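Local coordinates for putative diflavin flavoprotein A 5 (Nostoc sp. PCC 7120, PDB 4FEK) that probably passes electrons from NADH to oxygen, reducing it to water, and is represented here by its N-terminal metallo-beta-lactamase-like section, at residues A[19-24]-A[68-73]; A[27-32]-A[39-44]; A[47-52]-A[73-78]. All blocks are in the same frame, centred on the assembly; numbering follows the deposited sequence. Where two conformers were deposited one is given.

Contact 1: A[19-24]-A[68-73]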
loop_
_atom_site.group_PDB
_atom_site.type_symbol
_atom_site.label_atom_id
_atom_site.label_comp_id
_atom_site.label_asym_id
_atom_site.label_seq_id
_atom_site.Cartn_x
_atom_site.Cartn_y
_atom_site.Cartn_z
ATOM N N LYS A 19 -11.622 -2.072 -6.451
ATOM C CA LYS A 19 -11.540 -3.399 -5.855
ATOM C C LYS A 19 -10.223 -3.592 -5.109
ATOM O O LYS A 19 -9.206 -2.992 -5.486
ATOM C CB LYS A 19 -11.591 -4.483 -6.932
ATOM C CG LYS A 19 -12.889 -4.477 -7.742
ATOM C CD LYS A 19 -12.893 -5.621 -8.761
ATOM C CE LYS A 19 -14.273 -5.741 -9.430
ATOM N NZ LYS A 19 -14.206 -6.536 -10.696
ATOM N N VAL A 20 -10.254 -4.448 -4.089
ATOM C CA VAL A 20 -9.031 -4.891 -3.402
ATOM C C VAL A 20 -8.770 -6.324 -3.827
ATOM O O VAL A 20 -9.724 -7.085 -4.064
ATOM C CB VAL A 20 -9.120 -4.761 -1.841
ATOM C CG1 VAL A 20 -10.268 -5.602 -1.251
ATOM C CG2 VAL A 20 -7.780 -5.180 -1.175
ATOM N N LEU A 21 -7.485 -6.656 -3.996
ATOM C CA LEU A 21 -7.024 -8.029 -4.063
ATOM C C LEU A 21 -6.159 -8.257 -2.833
ATOM O O LEU A 21 -5.108 -7.639 -2.715
ATOM C CB LEU A 21 -6.172 -8.257 -5.326
ATOM C CG LEU A 21 -6.920 -8.372 -6.661
ATOM C CD1 LEU A 21 -7.404 -7.002 -7.119
ATOM C CD2 LEU A 21 -6.040 -9.032 -7.732
ATOM N N ARG A 22 -6.611 -9.096 -1.902
ATOM C CA ARG A 22 -5.813 -9.403 -0.706
ATOM C C ARG A 22 -5.151 -10.756 -0.890
ATOM O O ARG A 22 -5.829 -11.788 -0.923
ATOM C CB ARG A 22 -6.695 -9.460 0.545
ATOM C CG ARG A 22 -7.637 -8.283 0.730
ATOM C CD ARG A 22 -8.554 -8.592 1.922
ATOM N NE ARG A 22 -7.899 -8.317 3.176
ATOM C CZ ARG A 22 -7.945 -9.050 4.287
ATOM N NH1 ARG A 22 -8.614 -10.187 4.380
ATOM N NH2 ARG A 22 -7.278 -8.621 5.335
ATOM N N ALA A 23 -3.843 -10.753 -1.066
ATOM C CA ALA A 23 -3.087 -11.988 -1.159
ATOM C C ALA A 23 -2.877 -12.427 0.268
ATOM O O ALA A 23 -2.316 -11.674 1.070
ATOM C CB ALA A 23 -1.762 -11.727 -1.814
ATOM N N ARG A 24 -3.321 -13.634 0.589
ATOM C CA ARG A 24 -3.371 -14.071 1.980
ATOM C C ARG A 24 -2.397 -15.193 2.265
ATOM O O ARG A 24 -2.203 -16.095 1.432
ATOM C CB ARG A 24 -4.797 -14.504 2.361
ATOM C CG ARG A 24 -5.836 -13.418 2.165
ATOM C CD ARG A 24 -7.130 -13.769 2.851
ATOM N NE ARG A 24 -7.722 -14.989 2.310
ATOM C CZ ARG A 24 -8.743 -15.635 2.863
ATOM N NH1 ARG A 24 -9.307 -15.177 3.974
ATOM N NH2 ARG A 24 -9.197 -16.751 2.305
ATOM N N LEU A 68 -0.930 -12.467 -9.945
ATOM C CA LEU A 68 -1.111 -12.249 -11.377
ATOM C C LEU A 68 -2.299 -13.027 -11.959
ATOM O O LEU A 68 -3.030 -12.506 -12.815
ATOM C CB LEU A 68 0.173 -12.589 -12.132
ATOM C CG LEU A 68 1.313 -11.610 -11.840
ATOM C CD1 LEU A 68 2.599 -12.103 -12.479
ATOM C CD2 LEU A 68 0.974 -10.193 -12.288
ATOM N N GLU A 69 -2.481 -14.268 -11.510
ATOM C CA GLU A 69 -3.671 -15.050 -11.887
ATOM C C GLU A 69 -4.971 -14.347 -11.509
ATOM O O GLU A 69 -5.874 -14.240 -12.336
ATOM C CB GLU A 69 -3.637 -16.444 -11.255
ATOM C CG GLU A 69 -2.457 -17.301 -11.735
ATOM C CD GLU A 69 -2.684 -18.801 -11.531
ATOM O OE1 GLU A 69 -3.850 -19.207 -11.303
ATOM O OE2 GLU A 69 -1.701 -19.572 -11.600
ATOM N N ALA A 70 -5.070 -13.865 -10.264
ATOM C CA ALA A 70 -6.262 -13.134 -9.834
ATOM C C ALA A 70 -6.442 -11.805 -10.594
ATOM O O ALA A 70 -7.563 -11.412 -10.949
ATOM C CB ALA A 70 -6.225 -12.887 -8.313
ATOM N N LEU A 71 -5.335 -11.125 -10.850
ATOM C CA LEU A 71 -5.390 -9.821 -11.495
ATOM C C LEU A 71 -5.900 -10.012 -12.927
ATOM O O LEU A 71 -6.754 -9.258 -13.400
ATOM C CB LEU A 71 -4.002 -9.175 -11.498
ATOM C CG LEU A 71 -3.902 -7.815 -12.175
ATOM C CD1 LEU A 71 -4.734 -6.819 -11.404
ATOM C CD2 LEU A 71 -2.438 -7.370 -12.310
ATOM N N GLN A 72 -5.383 -11.043 -13.597
ATOM C CA GLN A 72 -5.821 -11.398 -14.950
ATOM C C GLN A 72 -7.305 -11.733 -15.011
ATOM O O GLN A 72 -7.955 -11.505 -16.024
ATOM C CB GLN A 72 -5.021 -12.587 -15.490
ATOM C CG GLN A 72 -3.973 -12.213 -16.511
ATOM C CD GLN A 72 -3.431 -13.419 -17.281
ATOM O OE1 GLN A 72 -3.845 -14.558 -17.060
ATOM N NE2 GLN A 72 -2.490 -13.165 -18.182
ATOM N N GLN A 73 -7.841 -12.275 -13.927
ATOM C CA GLN A 73 -9.264 -12.567 -13.873
ATOM C C GLN A 73 -10.097 -11.325 -13.601
ATOM O O GLN A 73 -11.291 -11.324 -13.859
ATOM C CB GLN A 73 -9.559 -13.672 -12.854
ATOM C CG GLN A 73 -8.886 -15.003 -13.216
ATOM C CD GLN A 73 -9.014 -16.063 -12.130
ATOM O OE1 GLN A 73 -9.582 -15.818 -11.063
ATOM N NE2 GLN A 73 -8.481 -17.255 -12.402
#

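Contact 2: A[27-32]-A[39-44]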
loop_
_atom_site.group_PDB
_atom_site.type_symbol
_atom_site.label_atom_id
_atom_site.label_comp_id
_atom_site.label_asym_id
_atom_site.label_seq_id
_atom_site.Cartn_x
_atom_site.Cartn_y
_atom_site.Cartn_z
ATOM N N SER A 27 0.543 -18.280 7.376
ATOM C CA SER A 27 1.816 -18.407 8.089
ATOM C C SER A 27 2.725 -17.243 7.716
ATOM O O SER A 27 2.456 -16.524 6.741
ATOM C CB SER A 27 2.486 -19.738 7.736
ATOM O OG SER A 27 2.629 -19.853 6.329
ATOM N N ARG A 28 3.787 -17.046 8.502
ATOM C CA ARG A 28 4.703 -15.921 8.302
ATOM C C ARG A 28 5.272 -15.940 6.880
ATOM O O ARG A 28 5.448 -17.007 6.286
ATOM C CB ARG A 28 5.842 -15.969 9.321
ATOM C CG ARG A 28 6.843 -17.054 9.089
ATOM C CD ARG A 28 6.763 -18.068 10.210
ATOM N NE ARG A 28 6.381 -19.347 9.675
ATOM C CZ ARG A 28 5.938 -20.369 10.392
ATOM N NH1 ARG A 28 5.808 -20.272 11.713
ATOM N NH2 ARG A 28 5.618 -21.490 9.768
ATOM N N LEU A 29 5.540 -14.760 6.338
ATOM C CA LEU A 29 6.214 -14.658 5.048
ATOM C C LEU A 29 7.715 -14.718 5.269
ATOM O O LEU A 29 8.454 -15.196 4.417
ATOM C CB LEU A 29 5.867 -13.342 4.358
ATOM C CG LEU A 29 4.481 -13.221 3.736
ATOM C CD1 LEU A 29 4.332 -11.870 3.035
ATOM C CD2 LEU A 29 4.265 -14.365 2.779
ATOM N N ARG A 30 8.150 -14.217 6.420
ATOM C CA ARG A 30 9.566 -14.168 6.776
ATOM C C ARG A 30 9.740 -14.558 8.246
ATOM O O ARG A 30 8.819 -14.416 9.025
ATOM C CB ARG A 30 10.100 -12.750 6.569
ATOM C CG ARG A 30 10.152 -12.308 5.114
ATOM C CD ARG A 30 11.046 -13.241 4.314
ATOM N NE ARG A 30 10.682 -13.288 2.901
ATOM C CZ ARG A 30 11.056 -14.254 2.063
ATOM N NH1 ARG A 30 11.805 -15.262 2.494
ATOM N NH2 ARG A 30 10.676 -14.216 0.793
ATOM N N PHE A 31 10.919 -15.038 8.622
ATOM C CA PHE A 31 11.197 -15.333 10.027
ATOM C C PHE A 31 11.637 -14.070 10.756
ATOM O O PHE A 31 12.796 -13.938 11.159
ATOM C CB PHE A 31 12.245 -16.430 10.129
ATOM C CG PHE A 31 11.792 -17.742 9.548
ATOM C CD1 PHE A 31 10.991 -18.596 10.285
ATOM C CD2 PHE A 31 12.147 -18.110 8.259
ATOM C CE1 PHE A 31 10.558 -19.800 9.760
ATOM C CE2 PHE A 31 11.714 -19.317 7.728
ATOM C CZ PHE A 31 10.920 -20.161 8.480
ATOM N N GLU A 32 10.709 -13.137 10.929
ATOM C CA GLU A 32 11.046 -11.803 11.429
ATOM C C GLU A 32 10.048 -11.396 12.484
ATOM O O GLU A 32 8.959 -11.965 12.550
ATOM C CB GLU A 32 11.018 -10.779 10.291
ATOM C CG GLU A 32 11.989 -11.065 9.141
ATOM C CD GLU A 32 13.431 -11.281 9.602
ATOM O OE1 GLU A 32 13.861 -10.628 10.576
ATOM O OE2 GLU A 32 14.138 -12.110 8.984
ATOM N N ARG A 39 0.022 -15.017 13.230
ATOM C CA ARG A 39 -1.372 -14.932 12.791
ATOM C C ARG A 39 -1.474 -14.750 11.277
ATOM O O ARG A 39 -2.532 -14.418 10.755
ATOM C CB ARG A 39 -2.117 -13.811 13.528
ATOM C CG ARG A 39 -2.401 -14.149 15.001
ATOM C CD ARG A 39 -2.689 -12.914 15.851
ATOM N NE ARG A 39 -2.834 -13.283 17.262
ATOM C CZ ARG A 39 -2.854 -12.425 18.277
ATOM N NH1 ARG A 39 -2.735 -11.123 18.054
ATOM N NH2 ARG A 39 -2.994 -12.873 19.522
ATOM N N GLY A 40 -0.366 -14.982 10.584
ATOM C CA GLY A 40 -0.333 -14.814 9.143
ATOM C C GLY A 40 -0.308 -13.348 8.782
ATOM O O GLY A 40 0.037 -12.492 9.614
ATOM N N THR A 41 -0.676 -13.052 7.544
ATOM C CA THR A 41 -0.603 -11.696 7.007
ATOM C C THR A 41 -1.400 -11.659 5.692
ATOM O O THR A 41 -1.750 -12.709 5.140
ATOM C CB THR A 41 0.883 -11.320 6.716
ATOM O OG1 THR A 41 0.959 -9.999 6.177
ATOM C CG2 THR A 41 1.522 -12.302 5.735
ATOM N N THR A 42 -1.742 -10.465 5.228
ATOM C CA THR A 42 -2.171 -10.307 3.843
ATOM C C THR A 42 -1.325 -9.215 3.217
ATOM O O THR A 42 -0.781 -8.360 3.925
ATOM C CB THR A 42 -3.671 -9.902 3.733
ATOM O OG1 THR A 42 -3.845 -8.504 4.025
ATOM C CG2 THR A 42 -4.533 -10.731 4.676
ATOM N N SER A 43 -1.164 -9.277 1.901
ATOM C CA SER A 43 -0.632 -8.154 1.150
ATOM C C SER A 43 -1.725 -7.650 0.214
ATOM O O SER A 43 -2.233 -8.402 -0.636
ATOM C CB SER A 43 0.601 -8.557 0.348
ATOM O OG SER A 43 1.087 -7.439 -0.377
ATOM N N ASN A 44 -2.103 -6.392 0.393
ATOM C CA ASN A 44 -3.254 -5.838 -0.309
ATOM C C ASN A 44 -2.869 -4.983 -1.509
ATOM O O ASN A 44 -2.050 -4.085 -1.408
ATOM C CB ASN A 44 -4.133 -5.036 0.654
ATOM C CG ASN A 44 -4.490 -5.813 1.909
ATOM O OD1 ASN A 44 -4.618 -7.039 1.885
ATOM N ND2 ASN A 44 -4.641 -5.093 3.027
#

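Contact 3: A[47-52]-A[73-78]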
loop_
_atom_site.group_PDB
_atom_site.type_symbol
_atom_site.label_atom_id
_atom_site.label_comp_id
_atom_site.label_asym_id
_atom_site.label_seq_id
_atom_site.Cartn_x
_atom_site.Cartn_y
_atom_site.Cartn_z
ATOM N N VAL A 47 -7.251 -1.912 -7.385
ATOM C CA VAL A 47 -7.489 -1.587 -8.797
ATOM C C VAL A 47 -8.553 -0.504 -8.847
ATOM O O VAL A 47 -9.614 -0.660 -8.248
ATOM C CB VAL A 47 -8.015 -2.806 -9.591
ATOM C CG1 VAL A 47 -8.128 -2.453 -11.072
ATOM C CG2 VAL A 47 -7.099 -4.020 -9.387
ATOM N N ILE A 48 -8.240 0.622 -9.484
ATOM C CA ILE A 48 -9.244 1.658 -9.724
ATOM C C ILE A 48 -9.486 1.750 -11.231
ATOM O O ILE A 48 -8.552 1.973 -12.011
ATOM C CB ILE A 48 -8.797 3.047 -9.218
ATOM C CG1 ILE A 48 -8.447 3.001 -7.725
ATOM C CG2 ILE A 48 -9.892 4.086 -9.486
ATOM C CD1 ILE A 48 -7.562 4.195 -7.282
ATOM N N GLU A 49 -10.742 1.598 -11.644
ATOM C CA GLU A 49 -11.053 1.615 -13.070
ATOM C C GLU A 49 -11.863 2.839 -13.439
ATOM O O GLU A 49 -13.084 2.837 -13.283
ATOM C CB GLU A 49 -11.861 0.375 -13.463
ATOM C CG GLU A 49 -11.095 -0.921 -13.435
ATOM C CD GLU A 49 -11.960 -2.104 -13.850
ATOM O OE1 GLU A 49 -13.157 -1.891 -14.167
ATOM O OE2 GLU A 49 -11.442 -3.242 -13.859
ATOM N N GLY A 50 -11.207 3.881 -13.925
ATOM C CA GLY A 50 -11.944 5.023 -14.425
ATOM C C GLY A 50 -11.951 4.895 -15.935
ATOM O O GLY A 50 -12.050 3.787 -16.472
ATOM N N ASP A 51 -11.830 6.023 -16.615
ATOM C CA ASP A 51 -11.460 6.040 -18.018
ATOM C C ASP A 51 -10.122 5.326 -18.220
ATOM O O ASP A 51 -9.938 4.591 -19.198
ATOM C CB ASP A 51 -11.350 7.486 -18.488
ATOM C CG ASP A 51 -12.718 8.141 -18.676
ATOM O OD1 ASP A 51 -13.697 7.405 -18.932
ATOM O OD2 ASP A 51 -12.812 9.380 -18.568
ATOM N N LYS A 52 -9.188 5.556 -17.296
ATOM C CA LYS A 52 -7.910 4.842 -17.282
ATOM C C LYS A 52 -7.875 3.896 -16.089
ATOM O O LYS A 52 -8.579 4.115 -15.104
ATOM C CB LYS A 52 -6.732 5.828 -17.199
ATOM C CG LYS A 52 -6.527 6.672 -18.470
ATOM C CD LYS A 52 -5.195 7.418 -18.395
ATOM C CE LYS A 52 -4.976 8.316 -19.601
ATOM N NZ LYS A 52 -6.261 8.938 -20.030
ATOM N N GLN A 73 -7.841 -12.275 -13.927
ATOM C CA GLN A 73 -9.264 -12.567 -13.873
ATOM C C GLN A 73 -10.097 -11.325 -13.601
ATOM O O GLN A 73 -11.291 -11.324 -13.859
ATOM C CB GLN A 73 -9.559 -13.672 -12.854
ATOM C CG GLN A 73 -8.886 -15.003 -13.216
ATOM C CD GLN A 73 -9.014 -16.063 -12.130
ATOM O OE1 GLN A 73 -9.582 -15.818 -11.063
ATOM N NE2 GLN A 73 -8.481 -17.255 -12.402
ATOM N N THR A 74 -9.466 -10.259 -13.112
ATOM C CA THR A 74 -10.190 -9.056 -12.733
ATOM C C THR A 74 -10.124 -7.948 -13.785
ATOM O O THR A 74 -11.081 -7.211 -13.999
ATOM C CB THR A 74 -9.619 -8.474 -11.419
ATOM O OG1 THR A 74 -9.484 -9.521 -10.454
ATOM C CG2 THR A 74 -10.520 -7.382 -10.881
ATOM N N VAL A 75 -8.972 -7.790 -14.407
ATOM C CA VAL A 75 -8.790 -6.709 -15.361
ATOM C C VAL A 75 -8.079 -7.216 -16.612
ATOM O O VAL A 75 -7.341 -8.206 -16.569
ATOM C CB VAL A 75 -7.975 -5.535 -14.753
ATOM C CG1 VAL A 75 -8.401 -5.256 -13.319
ATOM C CG2 VAL A 75 -6.522 -5.838 -14.769
ATOM N N ASN A 76 -8.298 -6.521 -17.723
ATOM C CA ASN A 76 -7.621 -6.822 -18.970
ATOM C C ASN A 76 -6.282 -6.127 -18.917
ATOM O O ASN A 76 -6.222 -4.894 -18.924
ATOM C CB ASN A 76 -8.459 -6.293 -20.148
ATOM C CG ASN A 76 -7.829 -6.566 -21.502
ATOM O OD1 ASN A 76 -6.668 -6.962 -21.606
ATOM N ND2 ASN A 76 -8.603 -6.338 -22.562
ATOM N N LEU A 77 -5.203 -6.901 -18.866
ATOM C CA LEU A 77 -3.882 -6.316 -18.669
ATOM C C LEU A 77 -3.468 -5.407 -19.825
ATOM O O LEU A 77 -2.590 -4.556 -19.676
ATOM C CB LEU A 77 -2.822 -7.391 -18.398
ATOM C CG LEU A 77 -3.053 -8.223 -17.129
ATOM C CD1 LEU A 77 -1.781 -8.909 -16.688
ATOM C CD2 LEU A 77 -3.595 -7.382 -16.008
ATOM N N LYS A 78 -4.107 -5.565 -20.977
ATOM C CA LYS A 78 -3.794 -4.677 -22.087
ATOM C C LYS A 78 -4.424 -3.297 -21.889
ATOM O O LYS A 78 -4.078 -2.343 -22.575
ATOM C CB LYS A 78 -4.199 -5.304 -23.425
ATOM C CG LYS A 78 -3.255 -6.417 -23.859
ATOM C CD LYS A 78 -1.797 -5.962 -23.757
ATOM C CE LYS A 78 -1.475 -4.890 -24.802
ATOM N NZ LYS A 78 -0.153 -4.244 -24.581
#

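Contact 1: A[19-24]-A[68-73]
Leu21, midway along strand 18-25, meets the C-terminal part of helix 61-74 with a single methyl, CD2, which settles against Ala70 and Leu71. Leu21 CD2 lies 3.9 Å from Ala70 CB and about the same from Leu71 CA. Its nearest neighbour is a backbone atom, with 3.8 Å between Leu21 CD2 and Leu71 N. The methyl therefore rests on the helix backbone where Ala70 passes into Leu71, and the small Ala70 side chain lets it come that close. Of the Leu71 side chain, CB comes nearest, 4.3 Å from Leu21 CD2. With CG beside the backbone N (chi1 -76°), the leucine extends out from the strand and divides its methyls: CD2 takes the helix, while CD1 leans along the sheet toward Val47. Val9 of the edge strand 8-15 also touches both Leu21 and Ala70, and Leu71 continues inward to Leu99 of helix 93-102.

Between the two segments the close packing is confined to this one methyl, and only 100 Å² is buried. The nearest CA atoms, those of Leu21 and Ala70, are still 7.7 Å apart, and no hydrogen bond joins the two segments. The solvent side is the looser one, where Glu69, Gln72 and Gln73 stand on the exposed flank of the helix. The opposite face of the strand has a different character, for there Arg22 reaches Gln10 and Gly232, and Arg24 forms salt bridges to Asp8 and Asp183. One apolar face under a surface helix and one polar face turned to the second half of the domain is the layering of the alpha-beta/beta-alpha sandwich of the metallo-beta-lactamase fold.

Contact 2: A[27-32]-A[39-44]
The long connection between the antiparallel strands 18-25 and 41-49 folds back on the start of the second strand, bringing Leu29 over Thr41. The touching group on the strand is the Thr41 methyl: CG2 is 3.7 Å from Leu29 CG and 3.9 Å from Leu29 CD1. The two side chains cross at about a right angle, with the methyl against the branch point of the leucine. Thr41 has its hydroxyl turned anti to the backbone N (chi1 179°), which separates its two ends: CG2 faces the loop, and OG1 hydrogen-bonds to His179 ND1.

At the neck of the connection the backbones come nearest, with Ser27 N 4.0 Å from Gly40 CA. In this metallo-beta-lactamase-like fold the strand pair belongs to the first sheet, and Leu29 also reaches Ser62 and Phe63 of helix 61-74, bridging the loop to the helix outside that sheet. Thr42, whose CB points away from the loop, has a hydroxyl gripped by two partners: OG1 donates to Asn44 OD1 at 2.7 Å, approaching 30° off the carbonyl plane, and accepts from Gly232 N.

Contact 3: A[47-52]-A[73-78]
Val47 opens the contact near the end of strand 41-49, its CG1 meeting Val75 CG1 at 3.6 Å. The two valines reach toward each other tip to tip, one methyl from each. Val47 CG1 is anti to the backbone N (chi1 -175°), which sends this branch out to Val75. The approach is side chain to side chain: the CA atoms of Val47 and Val75 remain 8.4 Å apart.

Ile48 turns to the other face of the sheet and packs on Ile56, Leu140 and His144. Glu49 returns to the side of Val75, its chain extended beyond CG, which carries the carboxylate to Thr74 and Val75. Glu49 OE2 passes 3.7 Å from Val75 CG1 and 4.0 Å from Thr74 O, at an oblique angle to the valine. Both oxygens are acceptors, so this approach is no hydrogen bond, and the glutamate is partly exposed.

Strand 53-56, helix 61-74 and strand 80-84 make a beta-alpha-beta crossover in the larger sheet, and residues 73-78 are the return from the helix toward its second strand. Thr74 OG1 is held by Ala70 O, back along the helix. Further on, Asn76 makes an Asx turn: Lys78 N donates to Asn76 OD1 at 3.0 Å with an N-H...O angle of 152°, although the donor sits 45° above the plane of the amide carbonyl.

Beyond Glu49 the first segment leaves the interface. At Gly50 it swings into the hairpin that leads to strand 53-56, closed by Gly50 N bonding to Lys52 O at 2.9 Å, and Lys52 then runs beside Asp81 and Tyr82.

The three contacts lie along one pair of antiparallel neighbours, strands 18-25 and 41-49. Contacts 1 and 3, with centres about 12 Å apart, have Gln73 in common in their segments and both use helix 61-74: Lys19 O and Val47 N come within 2.9 Å, a probable hydrogen bond, and Leu71 CG packs on Leu77 CD2 at 3.9 Å. Contact 2 is about 17 Å from contact 1, centre to centre, and is joined to it by a probable hydrogen bond of 2.8 Å between Ala23 O and Ser43 N. Contacts 2 and 3 sit toward opposite ends of strand 41-49, about 27 Å apart between centres, linked through the strand itself.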